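Local coordinates for protein pectinesterase inhibitor (Actinidia chinensis, PDB 1XG2) that inhibits pectin methylesterase, binding the enzyme through a four-helix bundle, and may take part in regulating fruit ripening, at residues Ser48-Ser53 with Asp81-Leu86; Gly113-Ser118 with Gln131-Leu136. One frame throughout, in Å; residues are numbered along the deposited sequence.

Contact 1: Ser48-Ser53 with Asp81-Leu86; sequences SAKQTS and DAIDSL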
loop_
_atom_site.group_PDB
_atom_site.type_symbol
_atom_site.label_atom_id
_atom_site.label_comp_id
_atom_site.label_asym_id
_atom_site.label_seq_id
_atom_site.Cartn_x
_atom_site.Cartn_y
_atom_site.Cartn_z
ATOM N N SER B 48 -17.415 0.074 -15.305
ATOM C CA SER B 48 -16.219 0.076 -16.142
ATOM C C SER B 48 -15.250 -1.012 -15.686
ATOM O O SER B 48 -14.746 -1.784 -16.507
ATOM C CB SER B 48 -15.530 1.443 -16.097
ATOM O OG SER B 48 -14.400 1.463 -16.949
ATOM N N ALA B 49 -15.000 -1.083 -14.379
ATOM C CA ALA B 49 -14.121 -2.114 -13.832
ATOM C C ALA B 49 -14.637 -3.502 -14.195
ATOM O O ALA B 49 -13.858 -4.386 -14.507
ATOM C CB ALA B 49 -13.991 -1.972 -12.301
ATOM N N LYS B 50 -15.954 -3.685 -14.163
ATOM C CA LYS B 50 -16.550 -4.994 -14.436
ATOM C C LYS B 50 -16.359 -5.371 -15.901
ATOM O O LYS B 50 -15.993 -6.509 -16.213
ATOM C CB LYS B 50 -18.026 -5.018 -14.056
ATOM C CG LYS B 50 -18.260 -5.112 -12.557
ATOM C CD LYS B 50 -19.733 -5.165 -12.236
ATOM C CE LYS B 50 -19.984 -5.558 -10.784
ATOM N NZ LYS B 50 -21.373 -5.190 -10.382
ATOM N N GLN B 51 -16.556 -4.411 -16.796
ATOM C CA GLN B 51 -16.331 -4.649 -18.215
ATOM C C GLN B 51 -14.865 -4.999 -18.492
ATOM O O GLN B 51 -14.563 -5.890 -19.297
ATOM C CB GLN B 51 -16.753 -3.439 -19.057
ATOM C CG GLN B 51 -16.355 -3.572 -20.535
ATOM C CD GLN B 51 -16.875 -2.434 -21.413
ATOM O OE1 GLN B 51 -18.076 -2.376 -21.730
ATOM N NE2 GLN B 51 -15.968 -1.539 -21.826
ATOM N N THR B 52 -13.952 -4.297 -17.826
ATOM C CA THR B 52 -12.533 -4.495 -18.052
ATOM C C THR B 52 -12.069 -5.848 -17.524
ATOM O O THR B 52 -11.206 -6.479 -18.125
ATOM C CB THR B 52 -11.727 -3.328 -17.456
ATOM O OG1 THR B 52 -12.070 -2.121 -18.154
ATOM C CG2 THR B 52 -10.243 -3.490 -17.711
ATOM N N SER B 53 -12.672 -6.307 -16.432
ATOM C CA SER B 53 -12.420 -7.651 -15.926
ATOM C C SER B 53 -12.658 -8.683 -17.041
ATOM O O SER B 53 -11.894 -9.640 -17.199
ATOM C CB SER B 53 -13.330 -7.936 -14.724
ATOM O OG SER B 53 -13.230 -9.292 -14.327
ATOM N N ASP B 81 -10.284 -6.777 -6.924
ATOM C CA ASP B 81 -10.211 -5.998 -5.696
ATOM C C ASP B 81 -10.855 -4.618 -5.888
ATOM O O ASP B 81 -11.591 -4.156 -5.018
ATOM C CB ASP B 81 -8.754 -5.862 -5.233
ATOM C CG ASP B 81 -8.182 -7.174 -4.693
ATOM O OD1 ASP B 81 -8.978 -8.090 -4.378
ATOM O OD2 ASP B 81 -6.948 -7.379 -4.559
ATOM N N ALA B 82 -10.592 -3.976 -7.030
ATOM C CA ALA B 82 -11.197 -2.678 -7.345
ATOM C C ALA B 82 -12.722 -2.744 -7.351
ATOM O O ALA B 82 -13.393 -1.843 -6.824
ATOM C CB ALA B 82 -10.688 -2.159 -8.678
ATOM N N ILE B 83 -13.274 -3.812 -7.938
ATOM C CA ILE B 83 -14.727 -3.997 -7.985
ATOM C C ILE B 83 -15.282 -4.120 -6.567
ATOM O O ILE B 83 -16.279 -3.480 -6.221
ATOM C CB ILE B 83 -15.104 -5.236 -8.844
ATOM C CG1 ILE B 83 -14.844 -4.921 -10.325
ATOM C CG2 ILE B 83 -16.565 -5.664 -8.584
ATOM C CD1 ILE B 83 -14.677 -6.147 -11.218
ATOM N N ASP B 84 -14.601 -4.912 -5.748
ATOM C CA ASP B 84 -14.987 -5.099 -4.357
ATOM C C ASP B 84 -14.949 -3.778 -3.580
ATOM O O ASP B 84 -15.857 -3.472 -2.802
ATOM C CB ASP B 84 -14.057 -6.125 -3.677
ATOM C CG ASP B 84 -14.478 -7.558 -3.915
ATOM O OD1 ASP B 84 -15.603 -7.792 -4.433
ATOM O OD2 ASP B 84 -13.716 -8.511 -3.615
ATOM N N SER B 85 -13.901 -2.997 -3.800
ATOM C CA SER B 85 -13.710 -1.751 -3.083
ATOM C C SER B 85 -14.743 -0.711 -3.482
ATOM O O SER B 85 -15.221 0.037 -2.636
ATOM C CB SER B 85 -12.285 -1.202 -3.268
ATOM O OG SER B 85 -11.357 -1.977 -2.519
ATOM N N LEU B 86 -15.102 -0.667 -4.763
ATOM C CA LEU B 86 -16.125 0.265 -5.208
ATOM C C LEU B 86 -17.505 -0.132 -4.664
ATOM O O LEU B 86 -18.325 0.730 -4.333
ATOM C CB LEU B 86 -16.139 0.358 -6.729
ATOM C CG LEU B 86 -14.946 1.109 -7.340
ATOM C CD1 LEU B 86 -14.893 0.931 -8.831
ATOM C CD2 LEU B 86 -14.938 2.598 -6.988
#
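Two neighbouring helices of the four-helix bundle, 34-60 and 66-95, meet where I83 lies against A49, K50 and S53. The short segments run antiparallel, 159° between their directions, with axes 9.4 Å apart at closest approach. A49 and I83 are the level pair, and the methyl CB of A49 packs on CG1 of I83 at 3.7 Å. With CG1 beside its backbone N (chi1 -71°) and CD1 carried onward, I83 reaches over the backbone of the other helix: CD1 rests 3.9 Å from K50 CA and 3.8 Å from the carbonyl oxygen A49 O. S53 CB borders I83 CD1 more loosely, at 4.2 Å. The extended aliphatic chain of K50 crosses I83 at about a right angle, its CG 4.0 Å from I83 CD1 and its CE 4.1 Å from the branch methyl I83 CG2, so that its methylenes lie along the isoleucine on the solvent side. Inward, A49 also touches L136 and Y79; on the other helix D84 OD2 is hydrogen-bonded to S50 OG of the pectinesterase chain. Small alanine against branched isoleucine is the apolar packing of an antiparallel helix pair in the inhibitor's four-helix bundle.

Contact 2: Gly113-Ser118 with Gln131-Leu136; sequences GTCEDS and QADLKL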
loop_
_atom_site.group_PDB
_atom_site.type_symbol
_atom_site.label_atom_id
_atom_site.label_comp_id
_atom_site.label_asym_id
_atom_site.label_seq_id
_atom_site.Cartn_x
_atom_site.Cartn_y
_atom_site.Cartn_z
ATOM N N GLY B 113 -3.873 1.214 -11.918
ATOM C CA GLY B 113 -2.494 1.663 -11.927
ATOM C C GLY B 113 -1.504 0.541 -11.705
ATOM O O GLY B 113 -0.393 0.560 -12.243
ATOM N N THR B 114 -1.905 -0.443 -10.913
ATOM C CA THR B 114 -1.062 -1.601 -10.656
ATOM C C THR B 114 -0.998 -2.487 -11.903
ATOM O O THR B 114 0.038 -3.057 -12.209
ATOM C CB THR B 114 -1.608 -2.386 -9.470
ATOM O OG1 THR B 114 -1.585 -1.552 -8.292
ATOM C CG2 THR B 114 -0.707 -3.558 -9.139
ATOM N N CYS B 115 -2.114 -2.591 -12.620
ATOM C CA CYS B 115 -2.110 -3.261 -13.921
ATOM C C CYS B 115 -1.093 -2.570 -14.825
ATOM O O CYS B 115 -0.211 -3.228 -15.385
ATOM C CB CYS B 115 -3.501 -3.247 -14.537
ATOM S SG CYS B 115 -3.586 -4.117 -16.117
ATOM N N GLU B 116 -1.180 -1.237 -14.908
ATOM C CA GLU B 116 -0.268 -0.420 -15.714
ATOM C C GLU B 116 1.193 -0.636 -15.338
ATOM O O GLU B 116 2.044 -0.834 -16.215
ATOM C CB GLU B 116 -0.579 1.079 -15.539
ATOM C CG GLU B 116 -1.823 1.563 -16.251
ATOM C CD GLU B 116 -1.680 1.531 -17.760
ATOM O OE1 GLU B 116 -2.443 0.805 -18.409
ATOM O OE2 GLU B 116 -0.801 2.224 -18.285
ATOM N N ASP B 117 1.480 -0.582 -14.041
ATOM C CA ASP B 117 2.838 -0.787 -13.537
ATOM C C ASP B 117 3.384 -2.190 -13.844
ATOM O O ASP B 117 4.593 -2.359 -13.933
ATOM C CB ASP B 117 2.904 -0.627 -12.031
ATOM C CG ASP B 117 2.625 0.791 -11.551
ATOM O OD1 ASP B 117 2.766 1.770 -12.304
ATOM O OD2 ASP B 117 2.256 0.986 -10.388
ATOM N N SER B 118 2.506 -3.182 -13.981
ATOM C CA SER B 118 2.927 -4.563 -14.237
ATOM C C SER B 118 3.393 -4.789 -15.676
ATOM O O SER B 118 3.998 -5.822 -15.983
ATOM C CB SER B 118 1.782 -5.533 -13.934
ATOM O OG SER B 118 1.390 -5.453 -12.571
ATOM N N GLN B 131 -6.057 1.697 -22.359
ATOM C CA GLN B 131 -7.148 2.673 -22.358
ATOM C C GLN B 131 -8.152 2.403 -21.246
ATOM O O GLN B 131 -8.653 3.344 -20.615
ATOM C CB GLN B 131 -7.848 2.734 -23.720
ATOM C CG GLN B 131 -6.991 3.383 -24.818
ATOM C CD GLN B 131 -6.666 4.843 -24.539
ATOM O OE1 GLN B 131 -7.570 5.667 -24.383
ATOM N NE2 GLN B 131 -5.381 5.160 -24.460
ATOM N N ALA B 132 -8.428 1.127 -20.994
ATOM C CA ALA B 132 -9.381 0.724 -19.963
ATOM C C ALA B 132 -8.867 1.080 -18.558
ATOM O O ALA B 132 -9.655 1.494 -17.721
ATOM C CB ALA B 132 -9.696 -0.785 -20.082
ATOM N N ASP B 133 -7.557 0.929 -18.315
ATOM C CA ASP B 133 -6.923 1.350 -17.059
ATOM C C ASP B 133 -7.070 2.860 -16.851
ATOM O O ASP B 133 -7.456 3.317 -15.773
ATOM C CB ASP B 133 -5.416 1.022 -17.043
ATOM C CG ASP B 133 -5.112 -0.485 -16.977
ATOM O OD1 ASP B 133 -5.983 -1.279 -16.560
ATOM O OD2 ASP B 133 -3.999 -0.950 -17.315
ATOM N N LEU B 134 -6.756 3.635 -17.887
ATOM C CA LEU B 134 -6.814 5.094 -17.779
ATOM C C LEU B 134 -8.238 5.544 -17.547
ATOM O O LEU B 134 -8.479 6.542 -16.841
ATOM C CB LEU B 134 -6.258 5.795 -19.022
ATOM C CG LEU B 134 -4.763 5.680 -19.292
ATOM C CD1 LEU B 134 -4.406 6.545 -20.499
ATOM C CD2 LEU B 134 -3.938 6.072 -18.077
ATOM N N LYS B 135 -9.184 4.808 -18.120
ATOM C CA LYS B 135 -10.589 5.122 -17.931
ATOM C C LYS B 135 -11.036 4.866 -16.484
ATOM O O LYS B 135 -11.733 5.677 -15.902
ATOM C CB LYS B 135 -11.460 4.328 -18.898
ATOM C CG LYS B 135 -12.893 4.796 -18.926
ATOM C CD LYS B 135 -13.766 3.850 -19.714
ATOM C CE LYS B 135 -14.735 4.575 -20.658
ATOM N NZ LYS B 135 -16.035 3.812 -20.723
ATOM N N LEU B 136 -10.637 3.742 -15.906
ATOM C CA LEU B 136 -11.016 3.476 -14.529
ATOM C C LEU B 136 -10.414 4.539 -13.632
ATOM O O LEU B 136 -11.050 4.980 -12.689
ATOM C CB LEU B 136 -10.535 2.108 -14.070
ATOM C CG LEU B 136 -10.963 1.761 -12.643
ATOM C CD1 LEU B 136 -12.466 1.861 -12.505
ATOM C CD2 LEU B 136 -10.461 0.360 -12.264
#
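D133 pushes its carboxylate between the side chains of C115 and E116, joining helices 98-118 and 127-149 of the four-helix bundle in a buried contact. Its OD2 lies 2.6 Å from E116 OE1. Oxygens this close imply that one of the two acids probably keeps a proton and donates it to the other; without it the like charges would probably repel. The two carboxylate planes stand 78° apart, nearly perpendicular. E116 arrives by a bend in its chain (chi2 -68°), which sets its CG 3.7 Å from D133 CB, so carbon packing accompanies the acid pair. On the other flank C115 SG approaches D133 OD2 at 3.4 Å and OD1 at 3.7 Å.

Each acid has a second partner farther out: D133 OD1 is hydrogen-bonded to Y79 OH of helix 66-95, and E116 OE2 is hydrogen-bonded to H130 ND1, just before 131-136. These bonds tether the oxygens that do not form the close pair. I125, in the loop between the two helices, touches both acids, and a disulfide from C115 to C75 ties this end of helix 98-118 to helix 66-95. D117, the residue after E116, faces the enzyme, with a salt bridge from OD1 to K224 of the pectinesterase chain. One turn after T114, S118 OG donates a 2.8 Å hydrogen bond to T114 O, lying 29° off the plane of that carbonyl.

How the contacts relate
From the N terminus, helix 34-60 leads through a short connection into helix 66-95, and contact 1 closes that hairpin with 27 residues between its segments. The chain continues into helix 98-118, then through a loop into helix 127-149, where contact 2 closes a second hairpin of 12 intervening residues. The two closures come in series, neither enclosing the other. Their centres are 12 Å apart, and they meet directly through helices 34-60 and 127-149: T52 OG1 packs 3.3 Å from A132 CB, and S48 OG lies 3.7 Å from K135 CD. This packing is one interface joining the hairpins in the four-helix bundle; A82 and L86, both on A108, join helices 66-95 and 98-118 as well.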